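Long-range contacts in 6-aminohexanoate-dimer hydrolase (Bacillus anthracis, PDB 4GB7), which probably hydrolyses the amide bond of 6-aminohexanoate dimers or related substrates, as a serine hydrolase of the beta-lactamase family: residues N108-F113 with R125-Y130; H136-L141 with V390-N395; P227-D232 with V290-K295. All blocks are in the same frame, centred on the assembly; numbering follows the deposited sequence.

Contact 1 of 3, residues N108-F113 with R125-Y130; sequences NKTDAF and RYFNGY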
loop_
_atom_site.group_PDB
_atom_site.type_symbol
_atom_site.label_atom_id
_atom_site.label_comp_id
_atom_site.label_asym_id
_atom_site.label_seq_id
_atom_site.Cartn_x
_atom_site.Cartn_y
_atom_site.Cartn_z
ATOM N N ASN A 108 15.259 -10.002 8.573
ATOM C CA ASN A 108 13.826 -10.041 8.348
ATOM C C ASN A 108 13.436 -9.849 6.894
ATOM O O ASN A 108 12.291 -9.491 6.575
ATOM C CB ASN A 108 13.102 -9.077 9.277
ATOM C CG ASN A 108 13.211 -9.512 10.720
ATOM O OD1 ASN A 108 12.380 -10.292 11.224
ATOM N ND2 ASN A 108 14.237 -9.002 11.401
ATOM N N LYS A 109 14.367 -10.152 6.018
ATOM C CA LYS A 109 14.102 -10.284 4.589
ATOM C C LYS A 109 13.675 -8.942 3.994
ATOM O O LYS A 109 12.926 -8.891 3.049
ATOM C CB LYS A 109 13.144 -11.429 4.290
ATOM C CG LYS A 109 13.761 -12.755 4.740
ATOM C CD LYS A 109 12.826 -13.951 4.515
ATOM C CE LYS A 109 13.494 -15.280 4.770
ATOM N NZ LYS A 109 13.954 -15.454 6.162
ATOM N N THR A 110 14.203 -7.847 4.537
ATOM C CA THR A 110 14.059 -6.555 3.898
ATOM C C THR A 110 14.817 -6.550 2.550
ATOM O O THR A 110 15.910 -7.104 2.407
ATOM C CB THR A 110 14.627 -5.451 4.799
ATOM O OG1 THR A 110 13.944 -5.461 6.059
ATOM C CG2 THR A 110 14.666 -4.042 4.082
ATOM N N ASP A 111 14.196 -5.962 1.556
ATOM C CA ASP A 111 14.813 -5.766 0.227
ATOM C C ASP A 111 15.307 -4.333 0.000
ATOM O O ASP A 111 16.301 -4.149 -0.720
ATOM C CB ASP A 111 13.837 -6.137 -0.899
ATOM C CG ASP A 111 13.495 -7.613 -0.937
ATOM O OD1 ASP A 111 14.370 -8.474 -0.721
ATOM O OD2 ASP A 111 12.335 -7.931 -1.193
ATOM N N ALA A 112 14.557 -3.348 0.530
ATOM C CA ALA A 112 14.895 -1.943 0.419
ATOM C C ALA A 112 14.465 -1.181 1.642
ATOM O O ALA A 112 13.383 -1.409 2.182
ATOM C CB ALA A 112 14.255 -1.315 -0.816
ATOM N N PHE A 113 15.301 -0.228 2.018
ATOM C CA PHE A 113 15.036 0.609 3.169
ATOM C C PHE A 113 15.543 2.002 2.820
ATOM O O PHE A 113 16.699 2.170 2.516
ATOM C CB PHE A 113 15.660 0.025 4.415
ATOM C CG PHE A 113 15.264 0.709 5.673
ATOM C CD1 PHE A 113 14.028 0.458 6.250
ATOM C CD2 PHE A 113 16.103 1.635 6.287
ATOM C CE1 PHE A 113 13.663 1.084 7.427
ATOM C CE2 PHE A 113 15.760 2.215 7.486
ATOM C CZ PHE A 113 14.520 1.977 8.037
ATOM N N ARG A 125 19.394 1.376 1.713
ATOM C CA ARG A 125 20.035 0.099 1.607
ATOM C C ARG A 125 19.150 -0.844 0.840
ATOM O O ARG A 125 17.924 -0.820 1.012
ATOM C CB ARG A 125 20.337 -0.490 2.966
ATOM C CG ARG A 125 21.386 0.297 3.750
ATOM C CD ARG A 125 22.776 0.006 3.197
ATOM N NE ARG A 125 23.778 0.721 3.971
ATOM C CZ ARG A 125 24.268 1.949 3.743
ATOM N NH1 ARG A 125 23.812 2.751 2.773
ATOM N NH2 ARG A 125 25.249 2.399 4.544
ATOM N N TYR A 126 19.787 -1.650 -0.009
ATOM C CA TYR A 126 19.145 -2.666 -0.873
ATOM C C TYR A 126 19.782 -4.005 -0.572
ATOM O O TYR A 126 21.025 -4.092 -0.373
ATOM C CB TYR A 126 19.249 -2.297 -2.355
ATOM C CG TYR A 126 18.621 -0.954 -2.634
ATOM C CD1 TYR A 126 17.271 -0.842 -2.890
ATOM C CD2 TYR A 126 19.345 0.230 -2.448
ATOM C CE1 TYR A 126 16.689 0.396 -3.031
ATOM C CE2 TYR A 126 18.780 1.474 -2.601
ATOM C CZ TYR A 126 17.446 1.561 -2.841
ATOM O OH TYR A 126 16.879 2.806 -2.968
ATOM N N PHE A 127 18.974 -5.051 -0.494
ATOM C CA PHE A 127 19.456 -6.316 0.070
ATOM C C PHE A 127 19.194 -7.461 -0.908
ATOM O O PHE A 127 18.360 -7.350 -1.785
ATOM C CB PHE A 127 18.765 -6.643 1.387
ATOM C CG PHE A 127 18.971 -5.641 2.487
ATOM C CD1 PHE A 127 18.194 -4.506 2.571
ATOM C CD2 PHE A 127 19.914 -5.851 3.444
ATOM C CE1 PHE A 127 18.389 -3.570 3.569
ATOM C CE2 PHE A 127 20.123 -4.926 4.460
ATOM C CZ PHE A 127 19.343 -3.787 4.533
ATOM N N ASN A 128 19.881 -8.587 -0.706
ATOM C CA ASN A 128 19.562 -9.825 -1.399
ATOM C C ASN A 128 19.651 -9.722 -2.916
ATOM O O ASN A 128 18.959 -10.440 -3.624
ATOM C CB ASN A 128 18.169 -10.388 -0.958
ATOM C CG ASN A 128 17.942 -11.825 -1.383
ATOM O OD1 ASN A 128 16.829 -12.189 -1.797
ATOM N ND2 ASN A 128 18.978 -12.672 -1.214
ATOM N N GLY A 129 20.491 -8.813 -3.415
ATOM C CA GLY A 129 20.663 -8.680 -4.816
ATOM C C GLY A 129 19.586 -7.878 -5.477
ATOM O O GLY A 129 19.602 -7.716 -6.715
ATOM N N TYR A 130 18.681 -7.334 -4.675
ATOM C CA TYR A 130 17.586 -6.554 -5.257
ATOM C C TYR A 130 18.113 -5.235 -5.886
ATOM O O TYR A 130 18.847 -4.446 -5.239
ATOM C CB TYR A 130 16.519 -6.269 -4.225
ATOM C CG TYR A 130 15.493 -5.245 -4.664
ATOM C CD1 TYR A 130 14.719 -5.451 -5.800
ATOM C CD2 TYR A 130 15.335 -4.045 -3.964
ATOM C CE1 TYR A 130 13.753 -4.546 -6.155
ATOM C CE2 TYR A 130 14.377 -3.118 -4.346
ATOM C CZ TYR A 130 13.632 -3.349 -5.439
ATOM O OH TYR A 130 12.739 -2.365 -5.805
#
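Asp111 O is met by three groups of 125-130. Phe127 N donates a 2.8 Å hydrogen bond to it from above the carbonyl plane, Tyr126 CA adds a CA-H...O contact of 3.2 Å, and the ring of Tyr130 brings its edge up through CD2, 3.4 Å from the same oxygen. The segments form the open end of the beta hairpin of strands 110-117 and 120-126, at one border of the five-stranded antiparallel sheet. Asp111 and Ala112 both face Phe392 on the next strand, a classic beta bulge. Within the hairpin, Phe113 and Arg125 are a hydrogen-bonded pair, Phe113 N to Arg125 O and Arg125 N to Phe113 O, both 2.9 Å. On the face carrying Ala112 and Tyr126, Ala112 CB lies 3.7 Å from Tyr126 CD1 and touches the edge of the Tyr130 ring at CE2. The Asp111 carboxylate looks beyond the hairpin, to Arg54 and His136. The Phe127 ring also packs on Leu105 of helix 101-107. Phe127 CB sits 3.1 Å from Thr110 O, while Thr110 CG2, anti to the backbone N, touches the Phe127 ring at CE1, 3.8 Å away.

Contact 2 of 3, residues H136-L141 with V390-N395; sequences HGMASL and VHFSSN
His136 and Phe392 carry most of this buried contact, each laying its CB against the other's ring. The planes differ by 27° yet are so displaced, centroids 4.9 Å apart, that little of one ring lies over the other. What covers the imidazole is Phe392 CB, a CH-pi contact 3.7 Å from the centroid of the His136 ring and almost on its normal. In return His136 CB comes within 3.4 Å of Phe392 CD2. His136 CG is anti to the backbone N (chi1 -165°), which sets the base of the imidazole beside Phe392 CD2.

Apolar and selenium contacts take the far end of the phenyl ring. The SE atom of selenomethionine Met138 approaches obliquely, 3.7 Å from Phe392 CZ, in a Met-aromatic contact, and Leu141 CD2 lies at the ring edge, 4.3 Å from Phe392 CE1. Strand 387-393 of the five-stranded sheet is thereby packed against the segment leading to Ser140. That serine, with Lys143 and Tyr249 hydrogen-bonded to its OG, fits the SxxK pattern of serine beta-lactamase relatives, and is probably the nucleophile; a nitrate ion is also bonded to its OG.

Polar contacts surround the imidazole in its own plane. His136 ND1 donates a nearly straight 2.6 Å hydrogen bond (170°) to a lone pair of Gly137 O, fixing the ring's rotation. On the other nitrogen, His136 NE2 is hydrogen-bonded to Asp111 OD2. A positively charged imidazole would be consistent with these partners. Between the two nitrogens, His136 CE1 directs its C-H at Ser393 O, 3.0 Å away, at the ring edge.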
loop_
_atom_site.group_PDB
_atom_site.type_symbol
_atom_site.label_atom_id
_atom_site.label_comp_id
_atom_site.label_asym_id
_atom_site.label_seq_id
_atom_site.Cartn_x
_atom_site.Cartn_y
_atom_site.Cartn_z
ATOM N N HIS A 136 9.292 -3.058 -7.065
ATOM C CA HIS A 136 9.066 -4.091 -6.055
ATOM C C HIS A 136 7.607 -4.213 -5.782
ATOM O O HIS A 136 6.874 -3.232 -5.867
ATOM C CB HIS A 136 9.740 -3.596 -4.770
ATOM C CG HIS A 136 9.935 -4.666 -3.718
ATOM N ND1 HIS A 136 8.938 -5.135 -2.947
ATOM C CD2 HIS A 136 11.096 -5.339 -3.332
ATOM C CE1 HIS A 136 9.441 -6.065 -2.095
ATOM N NE2 HIS A 136 10.759 -6.208 -2.351
ATOM N N GLY A 137 7.138 -5.407 -5.448
ATOM C CA GLY A 137 5.765 -5.564 -4.935
ATOM C C GLY A 137 5.551 -4.761 -3.665
ATOM O O GLY A 137 6.435 -4.592 -2.881
HETATM N N MSE A 138 4.371 -4.192 -3.506
HETATM C CA MSE A 138 4.084 -3.387 -2.326
HETATM C C MSE A 138 2.775 -3.769 -1.600
HETATM O O MSE A 138 2.400 -3.106 -0.641
HETATM C CB MSE A 138 4.012 -1.907 -2.736
HETATM C CG MSE A 138 5.232 -1.421 -3.425
HETATM SE SE MSE A 138 5.314 0.489 -3.578
HETATM C CE MSE A 138 3.685 0.910 -4.399
ATOM N N ALA A 139 2.105 -4.824 -2.056
ATOM C CA ALA A 139 0.903 -5.317 -1.418
ATOM C C ALA A 139 -0.038 -4.127 -1.198
ATOM O O ALA A 139 -0.261 -3.380 -2.127
ATOM C CB ALA A 139 1.223 -6.071 -0.128
ATOM N N SER A 140 -0.535 -3.898 0.008
ATOM C CA SER A 140 -1.594 -2.897 0.239
ATOM C C SER A 140 -1.111 -1.435 0.247
ATOM O O SER A 140 -1.919 -0.541 0.384
ATOM C CB SER A 140 -2.337 -3.187 1.569
ATOM O OG SER A 140 -3.157 -4.337 1.490
ATOM N N LEU A 141 0.183 -1.171 0.051
ATOM C CA LEU A 141 0.636 0.210 -0.135
ATOM C C LEU A 141 -0.098 0.872 -1.300
ATOM O O LEU A 141 -0.252 2.048 -1.287
ATOM C CB LEU A 141 2.123 0.330 -0.347
ATOM C CG LEU A 141 2.987 0.384 0.900
ATOM C CD1 LEU A 141 2.545 -0.399 2.097
ATOM C CD2 LEU A 141 4.459 0.202 0.569
ATOM N N VAL A 390 10.445 4.427 3.634
ATOM C CA VAL A 390 9.965 3.389 2.714
ATOM C C VAL A 390 10.642 2.107 3.066
ATOM O O VAL A 390 11.865 2.049 3.130
ATOM C CB VAL A 390 10.208 3.732 1.235
ATOM C CG1 VAL A 390 9.717 2.599 0.329
ATOM C CG2 VAL A 390 9.453 5.024 0.858
ATOM N N HIS A 391 9.849 1.060 3.260
ATOM C CA HIS A 391 10.389 -0.232 3.700
ATOM C C HIS A 391 9.763 -1.285 2.843
ATOM O O HIS A 391 8.508 -1.441 2.884
ATOM C CB HIS A 391 10.048 -0.428 5.192
ATOM C CG HIS A 391 10.877 -1.457 5.897
ATOM N ND1 HIS A 391 11.095 -1.389 7.214
ATOM C CD2 HIS A 391 11.484 -2.586 5.452
ATOM C CE1 HIS A 391 11.886 -2.417 7.593
ATOM N NE2 HIS A 391 12.122 -3.160 6.513
ATOM N N PHE A 392 10.574 -1.967 2.029
ATOM C CA PHE A 392 10.125 -3.049 1.177
ATOM C C PHE A 392 10.770 -4.322 1.617
ATOM O O PHE A 392 11.975 -4.304 1.931
ATOM C CB PHE A 392 10.522 -2.886 -0.298
ATOM C CG PHE A 392 9.921 -1.749 -1.027
ATOM C CD1 PHE A 392 8.777 -1.084 -0.584
ATOM C CD2 PHE A 392 10.474 -1.421 -2.282
ATOM C CE1 PHE A 392 8.265 -0.034 -1.359
ATOM C CE2 PHE A 392 9.945 -0.396 -3.046
ATOM C CZ PHE A 392 8.825 0.277 -2.586
ATOM N N SER A 393 10.001 -5.414 1.595
ATOM C CA SER A 393 10.503 -6.699 2.067
ATOM C C SER A 393 9.904 -7.808 1.231
ATOM O O SER A 393 8.958 -7.626 0.459
ATOM C CB SER A 393 10.227 -6.933 3.569
ATOM O OG SER A 393 10.586 -5.831 4.381
ATOM N N SER A 394 10.461 -8.990 1.415
ATOM C CA SER A 394 9.844 -10.193 0.896
ATOM C C SER A 394 9.895 -11.294 1.955
ATOM O O SER A 394 10.548 -12.351 1.779
ATOM C CB SER A 394 10.492 -10.544 -0.433
ATOM O OG SER A 394 11.898 -10.524 -0.368
ATOM N N ASN A 395 9.181 -11.014 3.051
ATOM C CA ASN A 395 9.179 -11.834 4.260
ATOM C C ASN A 395 7.894 -12.613 4.311
ATOM O O ASN A 395 6.859 -12.071 4.719
ATOM C CB ASN A 395 9.368 -10.925 5.465
ATOM C CG ASN A 395 9.717 -11.642 6.732
ATOM O OD1 ASN A 395 10.203 -12.765 6.724
ATOM N ND2 ASN A 395 9.548 -10.923 7.867
#

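Contact 3 of 3, residues P227-D232 with V290-K295; sequences PMKIYD and VTDETK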
loop_
_atom_site.group_PDB
_atom_site.type_symbol
_atom_site.label_atom_id
_atom_site.label_comp_id
_atom_site.label_asym_id
_atom_site.label_seq_id
_atom_site.Cartn_x
_atom_site.Cartn_y
_atom_site.Cartn_z
ATOM N N PRO A 227 -14.363 -16.486 -8.772
ATOM C CA PRO A 227 -14.311 -15.313 -9.661
ATOM C C PRO A 227 -13.284 -15.448 -10.789
ATOM O O PRO A 227 -12.177 -15.995 -10.576
ATOM C CB PRO A 227 -13.993 -14.176 -8.670
ATOM C CG PRO A 227 -13.190 -14.859 -7.608
ATOM C CD PRO A 227 -13.982 -16.119 -7.393
HETATM N N MSE A 228 -13.636 -14.956 -11.985
HETATM C CA MSE A 228 -12.752 -15.031 -13.157
HETATM C C MSE A 228 -12.039 -13.719 -13.467
HETATM O O MSE A 228 -11.088 -13.702 -14.231
HETATM C CB MSE A 228 -13.542 -15.513 -14.396
HETATM C CG MSE A 228 -14.201 -16.922 -14.266
HETATM SE SE MSE A 228 -12.858 -18.322 -14.012
HETATM C CE MSE A 228 -12.192 -18.395 -15.869
ATOM N N LYS A 229 -12.512 -12.643 -12.842
ATOM C CA LYS A 229 -11.929 -11.329 -12.933
ATOM C C LYS A 229 -12.270 -10.621 -11.635
ATOM O O LYS A 229 -13.169 -11.041 -10.929
ATOM C CB LYS A 229 -12.485 -10.604 -14.139
ATOM C CG LYS A 229 -13.964 -10.335 -14.088
ATOM C CD LYS A 229 -14.419 -9.668 -15.371
ATOM C CE LYS A 229 -15.881 -9.311 -15.330
ATOM N NZ LYS A 229 -16.257 -8.420 -16.451
ATOM N N ILE A 230 -11.569 -9.532 -11.325
ATOM C CA ILE A 230 -11.741 -8.829 -10.043
ATOM C C ILE A 230 -13.203 -8.424 -9.772
ATOM O O ILE A 230 -13.705 -8.593 -8.656
ATOM C CB ILE A 230 -10.780 -7.618 -9.956
ATOM C CG1 ILE A 230 -9.325 -8.087 -9.878
ATOM C CG2 ILE A 230 -11.099 -6.729 -8.742
ATOM C CD1 ILE A 230 -8.365 -6.942 -10.133
ATOM N N TYR A 231 -13.897 -7.903 -10.772
ATOM C CA TYR A 231 -15.243 -7.476 -10.512
ATOM C C TYR A 231 -16.189 -8.608 -10.133
ATOM O O TYR A 231 -17.176 -8.376 -9.401
ATOM C CB TYR A 231 -15.796 -6.700 -11.702
ATOM C CG TYR A 231 -15.051 -5.423 -12.086
ATOM C CD1 TYR A 231 -14.242 -4.736 -11.187
ATOM C CD2 TYR A 231 -15.167 -4.900 -13.351
ATOM C CE1 TYR A 231 -13.589 -3.583 -11.542
ATOM C CE2 TYR A 231 -14.511 -3.718 -13.713
ATOM C CZ TYR A 231 -13.721 -3.067 -12.813
ATOM O OH TYR A 231 -13.075 -1.896 -13.150
ATOM N N ASP A 232 -15.909 -9.812 -10.621
ATOM C CA ASP A 232 -16.665 -11.016 -10.207
ATOM C C ASP A 232 -16.618 -11.220 -8.692
ATOM O O ASP A 232 -17.595 -11.598 -8.049
ATOM C CB ASP A 232 -16.111 -12.283 -10.872
ATOM C CG ASP A 232 -16.418 -12.393 -12.353
ATOM O OD1 ASP A 232 -17.188 -11.562 -12.940
ATOM O OD2 ASP A 232 -15.874 -13.378 -12.919
ATOM N N VAL A 290 -0.079 -4.979 -11.347
ATOM C CA VAL A 290 -0.556 -6.308 -11.694
ATOM C C VAL A 290 -2.048 -6.198 -11.993
ATOM O O VAL A 290 -2.785 -5.483 -11.305
ATOM C CB VAL A 290 -0.262 -7.303 -10.578
ATOM C CG1 VAL A 290 -1.011 -8.610 -10.777
ATOM C CG2 VAL A 290 1.271 -7.474 -10.466
ATOM N N THR A 291 -2.484 -6.959 -12.992
ATOM C CA THR A 291 -3.905 -6.941 -13.385
ATOM C C THR A 291 -4.531 -8.342 -13.395
ATOM O O THR A 291 -3.838 -9.337 -13.407
ATOM C CB THR A 291 -4.106 -6.312 -14.787
ATOM O OG1 THR A 291 -3.687 -7.244 -15.811
ATOM C CG2 THR A 291 -3.345 -4.970 -14.928
ATOM N N ASP A 292 -5.857 -8.393 -13.492
ATOM C CA ASP A 292 -6.564 -9.607 -13.874
ATOM C C ASP A 292 -6.468 -9.825 -15.401
ATOM O O ASP A 292 -5.839 -9.037 -16.128
ATOM C CB ASP A 292 -8.017 -9.612 -13.288
ATOM C CG ASP A 292 -8.950 -8.652 -13.945
ATOM O OD1 ASP A 292 -8.667 -8.218 -15.062
ATOM O OD2 ASP A 292 -10.031 -8.378 -13.319
ATOM N N GLU A 293 -7.080 -10.907 -15.880
ATOM C CA GLU A 293 -6.944 -11.296 -17.281
ATOM C C GLU A 293 -7.636 -10.296 -18.199
ATOM O O GLU A 293 -7.369 -10.280 -19.404
ATOM C CB GLU A 293 -7.548 -12.651 -17.501
ATOM C CG GLU A 293 -6.818 -13.805 -16.885
ATOM C CD GLU A 293 -7.724 -15.028 -16.834
ATOM O OE1 GLU A 293 -8.572 -15.176 -15.887
ATOM O OE2 GLU A 293 -7.594 -15.834 -17.781
ATOM N N THR A 294 -8.519 -9.475 -17.629
ATOM C CA THR A 294 -9.169 -8.413 -18.375
ATOM C C THR A 294 -8.450 -7.067 -18.342
ATOM O O THR A 294 -8.959 -6.069 -18.840
ATOM C CB THR A 294 -10.665 -8.284 -18.018
ATOM O OG1 THR A 294 -10.861 -7.694 -16.735
ATOM C CG2 THR A 294 -11.353 -9.641 -18.138
ATOM N N LYS A 295 -7.216 -7.073 -17.826
ATOM C CA LYS A 295 -6.376 -5.873 -17.702
ATOM C C LYS A 295 -6.939 -4.823 -16.730
ATOM O O LYS A 295 -6.565 -3.622 -16.762
ATOM C CB LYS A 295 -6.026 -5.273 -19.072
ATOM C CG LYS A 295 -5.377 -6.240 -20.053
ATOM C CD LYS A 295 -4.135 -6.969 -19.482
ATOM C CE LYS A 295 -3.056 -6.114 -18.743
ATOM N NZ LYS A 295 -2.264 -5.245 -19.694
HETATM O O HOH W 1 -12.475 -7.203 -13.276
#
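Asp292 reaches Ile230 N with its OD2, making a 2.8 Å hydrogen bond that is nearly straight (167°) and arrives on the anti side of the carboxylate. Its chi1 of 72° sets CG between the backbone N and the carbonyl carbon, a crowded position. The two oxygens serve different parts. Asp292 OD1 turns back to its own loop: Thr294 OG1 at 2.8 Å and Thr294 N at 2.9 Å reach it from the same face, the latter closing an Asx turn. OD2 faces helix 230-235, whose N-cap is Lys229. Asp292 OD2 also accepts from a water at 2.7 Å, and that water accepts from Tyr231 N. Lys229 CB (3.4 Å) and Ile230 CG1 (3.5 Å) also pack against Asp292 OD2. Lys229 CG likewise lies between N and the carbonyl carbon (chi1 64°), and its extended chain crosses Thr294 at an oblique angle, Lys229 CD 4.1 Å from Thr294 CG2. On the exposed side Glu293 OE1 and Met228 O, two acceptors, are both held by Arg220. A carboxylate bonded directly to one N-H of the helix's first turn and through water to the next would be expected to stay ionised, favoured by the positive end of the helix dipole.

In the fold
Contact 1 closes along the chain before contact 2 opens, and contact 3 is nested inside the long loop that contact 2 closes. Contacts 1 and 2, with centres 11 Å apart, meet in the five-stranded sheet, where strands 110-117 and 387-393 are neighbours; the side chain of Asp111 joins the two. Contact 3 is remote, its centre 22 Å from that of contact 2 and 30 Å from that of contact 1. Its connection is the small four-stranded sheet: strand 287-290 leads into 290-295, and strand 136-137 lies at one border. Contact 2, near the probable nucleophile, thus sits between the two sheets of this beta-lactamase-like fold.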